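Local coordinates for rifamycin polyketide synthase (Amycolatopsis mediterranei, PDB 4LN9), which probably dehydrates a beta-hydroxyacyl polyketide intermediate as the dehydratase domain of the terminal module of the rifamycin assembly line, at residues V284-A296 with G302-P314. Numbering follows the deposited sequence.
Sequences VAKPERDSLSLEA and GLVVTLDSLVGRP
L294 and L307 pair in an antiparallel hairpin, with their CB atoms 3.9 Å apart on the same face. The backbones bond both ways: L294 N reaches a lone pair of L307 O at 3.0 Å, and L307 N reaches L294 O. On this face A296 CB also packs against V305 CG1, at 3.7 Å. Two beta bulges adjust the pairing. V304 and V305 together lie opposite A296, a classic beta bulge; A296 O accepts from V304 N at 2.9 Å and weakly from V305 N. Between L292 and L294 the register slips by one residue, and the second strand turns a corner at D308.

The other face is more polar. E295 has CG anti to its backbone N (chi1 -173°), and the extended chain beyond it runs beside T306, with E295 CG 4.0 Å from T306 CG2. It crosses L303 at about a right angle. Its carboxylate accepts bonds from the backbone N of A164 and F165, while T306 OG1 bonds to H273. Further along, a water bridges S291 OG and S309 OG, donating to the latter at 2.7 Å. S291 OG also accepts a bent bond from E288 N, linking the two ends of the type I beta turn E288–S291.

The hairpin belongs to the double hotdog fold. Strand 291-297 lies between strands 279-285 and 303-313, and strand 263-272 flanks the latter. L294 and L310 pack on helix 236-251.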
# COMPACT_ATOMS: atom_id res chain seq x y z
N VAL A 284 -8.34 12.43 -35.20
CA VAL A 284 -9.50 12.14 -34.36
C VAL A 284 -10.76 11.97 -35.21
O VAL A 284 -11.04 12.79 -36.08
CB VAL A 284 -9.73 13.24 -33.30
CG1 VAL A 284 -10.97 12.92 -32.48
CG2 VAL A 284 -8.51 13.37 -32.40
N ALA A 285 -11.45 10.85 -35.02
CA ALA A 285 -12.67 10.56 -35.79
C ALA A 285 -13.83 10.10 -34.91
O ALA A 285 -13.68 9.90 -33.71
CB ALA A 285 -12.38 9.54 -36.88
N LYS A 286 -14.97 9.85 -35.55
CA LYS A 286 -16.19 9.44 -34.85
C LYS A 286 -16.64 8.04 -35.29
O LYS A 286 -17.24 7.89 -36.35
CB LYS A 286 -17.32 10.44 -35.11
CG LYS A 286 -17.22 11.71 -34.29
CD LYS A 286 -17.35 12.95 -35.17
CE LYS A 286 -17.35 14.22 -34.34
NZ LYS A 286 -16.87 15.40 -35.14
N PRO A 287 -16.45 7.04 -34.41
CA PRO A 287 -17.05 5.73 -34.66
C PRO A 287 -18.57 5.74 -34.53
O PRO A 287 -19.26 5.01 -35.24
CB PRO A 287 -16.43 4.85 -33.57
CG PRO A 287 -15.18 5.56 -33.16
CD PRO A 287 -15.50 7.02 -33.29
N GLU A 288 -19.08 6.51 -33.57
CA GLU A 288 -20.52 6.74 -33.44
C GLU A 288 -20.74 8.22 -33.17
O GLU A 288 -19.77 8.98 -33.05
CB GLU A 288 -21.09 5.91 -32.27
CG GLU A 288 -20.59 4.48 -32.22
CD GLU A 288 -21.26 3.58 -33.24
OE1 GLU A 288 -22.48 3.73 -33.45
OE2 GLU A 288 -20.57 2.71 -33.81
N ARG A 289 -22.00 8.66 -33.10
CA ARG A 289 -22.29 10.09 -33.09
C ARG A 289 -21.93 10.76 -31.77
O ARG A 289 -21.78 11.98 -31.71
CB ARG A 289 -23.76 10.36 -33.45
CG ARG A 289 -23.98 11.72 -34.10
CD ARG A 289 -25.46 12.09 -34.12
NE ARG A 289 -26.10 11.73 -35.38
CZ ARG A 289 -27.41 11.68 -35.57
NH1 ARG A 289 -28.23 11.99 -34.57
NH2 ARG A 289 -27.91 11.32 -36.74
N ASP A 290 -21.74 9.96 -30.73
CA ASP A 290 -21.45 10.50 -29.40
C ASP A 290 -20.04 10.15 -28.95
O ASP A 290 -19.70 10.30 -27.78
CB ASP A 290 -22.47 10.00 -28.38
CG ASP A 290 -22.36 8.50 -28.14
OD1 ASP A 290 -21.85 7.79 -29.04
OD2 ASP A 290 -22.78 8.04 -27.06
N SER A 291 -19.22 9.63 -29.87
CA SER A 291 -17.92 9.09 -29.50
C SER A 291 -16.75 9.56 -30.37
O SER A 291 -16.94 10.00 -31.50
CB SER A 291 -17.96 7.57 -29.41
OG SER A 291 -18.28 6.99 -30.66
N LEU A 292 -15.54 9.39 -29.85
CA LEU A 292 -14.31 9.72 -30.56
C LEU A 292 -13.38 8.50 -30.61
O LEU A 292 -13.34 7.70 -29.68
CB LEU A 292 -13.58 10.86 -29.86
CG LEU A 292 -14.27 12.22 -29.82
CD1 LEU A 292 -13.42 13.21 -29.03
CD2 LEU A 292 -14.53 12.73 -31.23
N SER A 293 -12.56 8.42 -31.66
CA SER A 293 -11.41 7.53 -31.66
C SER A 293 -10.16 8.36 -31.96
O SER A 293 -10.26 9.46 -32.49
CB SER A 293 -11.58 6.45 -32.73
OG SER A 293 -11.61 7.01 -34.03
N LEU A 294 -9.01 7.88 -31.52
CA LEU A 294 -7.77 8.64 -31.66
C LEU A 294 -6.63 7.74 -32.08
O LEU A 294 -6.53 6.59 -31.64
CB LEU A 294 -7.43 9.36 -30.34
CG LEU A 294 -6.03 9.97 -30.22
CD1 LEU A 294 -5.89 11.19 -31.11
CD2 LEU A 294 -5.73 10.33 -28.77
N GLU A 295 -5.83 8.22 -33.04
CA GLU A 295 -4.51 7.65 -33.32
C GLU A 295 -3.52 8.80 -33.36
O GLU A 295 -3.81 9.86 -33.91
CB GLU A 295 -4.53 6.91 -34.67
CG GLU A 295 -3.26 6.13 -34.98
CD GLU A 295 -3.42 5.19 -36.18
OE1 GLU A 295 -3.84 5.67 -37.26
OE2 GLU A 295 -3.07 4.00 -36.05
N ALA A 296 -2.39 8.64 -32.68
CA ALA A 296 -1.38 9.69 -32.62
C ALA A 296 0.01 9.11 -32.81
O ALA A 296 0.30 8.01 -32.35
CB ALA A 296 -1.48 10.45 -31.31
N GLY A 302 6.39 7.12 -35.55
CA GLY A 302 6.09 5.95 -34.73
C GLY A 302 4.81 6.14 -33.93
O GLY A 302 4.55 7.22 -33.41
N LEU A 303 4.05 5.06 -33.75
CA LEU A 303 2.84 5.12 -32.93
C LEU A 303 3.13 5.57 -31.50
O LEU A 303 4.01 5.01 -30.84
CB LEU A 303 2.16 3.75 -32.90
CG LEU A 303 0.95 3.50 -33.80
CD1 LEU A 303 0.38 2.12 -33.49
CD2 LEU A 303 -0.12 4.58 -33.61
N VAL A 304 2.23 6.39 -30.95
CA VAL A 304 2.31 6.78 -29.55
C VAL A 304 1.09 6.36 -28.73
O VAL A 304 1.23 5.75 -27.67
CB VAL A 304 2.56 8.30 -29.39
CG1 VAL A 304 2.59 8.68 -27.91
CG2 VAL A 304 3.86 8.69 -30.07
N VAL A 305 -0.11 6.67 -29.22
CA VAL A 305 -1.33 6.25 -28.54
C VAL A 305 -2.46 5.92 -29.52
O VAL A 305 -2.56 6.53 -30.59
CB VAL A 305 -1.81 7.30 -27.51
CG1 VAL A 305 -1.81 8.70 -28.12
CG2 VAL A 305 -3.18 6.94 -26.96
N THR A 306 -3.19 4.85 -29.24
CA THR A 306 -4.44 4.58 -29.95
C THR A 306 -5.59 4.46 -28.97
O THR A 306 -5.43 3.96 -27.86
CB THR A 306 -4.36 3.31 -30.80
OG1 THR A 306 -3.96 2.20 -29.99
CG2 THR A 306 -3.36 3.48 -31.94
N LEU A 307 -6.75 4.96 -29.38
CA LEU A 307 -7.94 4.93 -28.55
C LEU A 307 -9.13 4.47 -29.38
O LEU A 307 -9.47 5.10 -30.39
CB LEU A 307 -8.21 6.32 -27.98
CG LEU A 307 -9.53 6.52 -27.24
CD1 LEU A 307 -9.68 5.49 -26.13
CD2 LEU A 307 -9.61 7.93 -26.68
N ASP A 308 -9.69 3.31 -29.03
CA ASP A 308 -10.80 2.75 -29.81
C ASP A 308 -12.04 3.62 -29.70
O ASP A 308 -12.68 3.94 -30.71
CB ASP A 308 -11.13 1.32 -29.34
CG ASP A 308 -10.07 0.31 -29.76
OD1 ASP A 308 -9.23 0.64 -30.63
OD2 ASP A 308 -10.08 -0.82 -29.22
N SER A 309 -12.35 4.06 -28.48
CA SER A 309 -13.60 4.76 -28.21
C SER A 309 -13.50 5.61 -26.95
O SER A 309 -13.04 5.15 -25.91
CB SER A 309 -14.75 3.77 -28.11
OG SER A 309 -15.98 4.43 -27.84
N LEU A 310 -13.92 6.87 -27.05
CA LEU A 310 -14.24 7.68 -25.88
C LEU A 310 -15.64 8.28 -25.98
O LEU A 310 -15.96 8.97 -26.94
CB LEU A 310 -13.20 8.80 -25.70
CG LEU A 310 -13.49 9.86 -24.63
CD1 LEU A 310 -13.42 9.24 -23.24
CD2 LEU A 310 -12.52 11.02 -24.76
N VAL A 311 -16.49 7.94 -25.01
CA VAL A 311 -17.82 8.54 -24.91
C VAL A 311 -17.85 9.60 -23.80
O VAL A 311 -17.18 9.45 -22.78
CB VAL A 311 -18.90 7.48 -24.62
CG1 VAL A 311 -20.20 8.14 -24.18
CG2 VAL A 311 -19.12 6.60 -25.84
N GLY A 312 -18.55 10.71 -24.04
CA GLY A 312 -18.57 11.83 -23.11
C GLY A 312 -19.93 12.07 -22.47
O GLY A 312 -20.93 11.49 -22.90
N ARG A 313 -19.97 12.93 -21.46
CA ARG A 313 -21.24 13.32 -20.83
C ARG A 313 -21.20 14.72 -20.19
O ARG A 313 -20.13 15.20 -19.81
CB ARG A 313 -21.69 12.28 -19.81
CG ARG A 313 -22.53 11.15 -20.39
CD ARG A 313 -23.61 10.70 -19.42
NE ARG A 313 -23.07 10.30 -18.13
CZ ARG A 313 -23.79 9.79 -17.13
NH1 ARG A 313 -25.09 9.59 -17.29
NH2 ARG A 313 -23.22 9.49 -15.98
N PRO A 314 -22.38 15.36 -20.05
CA PRO A 314 -22.48 16.78 -19.67
C PRO A 314 -22.07 17.03 -18.22
O PRO A 314 -22.18 18.16 -17.74
CB PRO A 314 -23.97 17.08 -19.85
CG PRO A 314 -24.43 16.10 -20.87
CD PRO A 314 -23.65 14.85 -20.58
O HOH W 1 -17.97 4.34 -29.72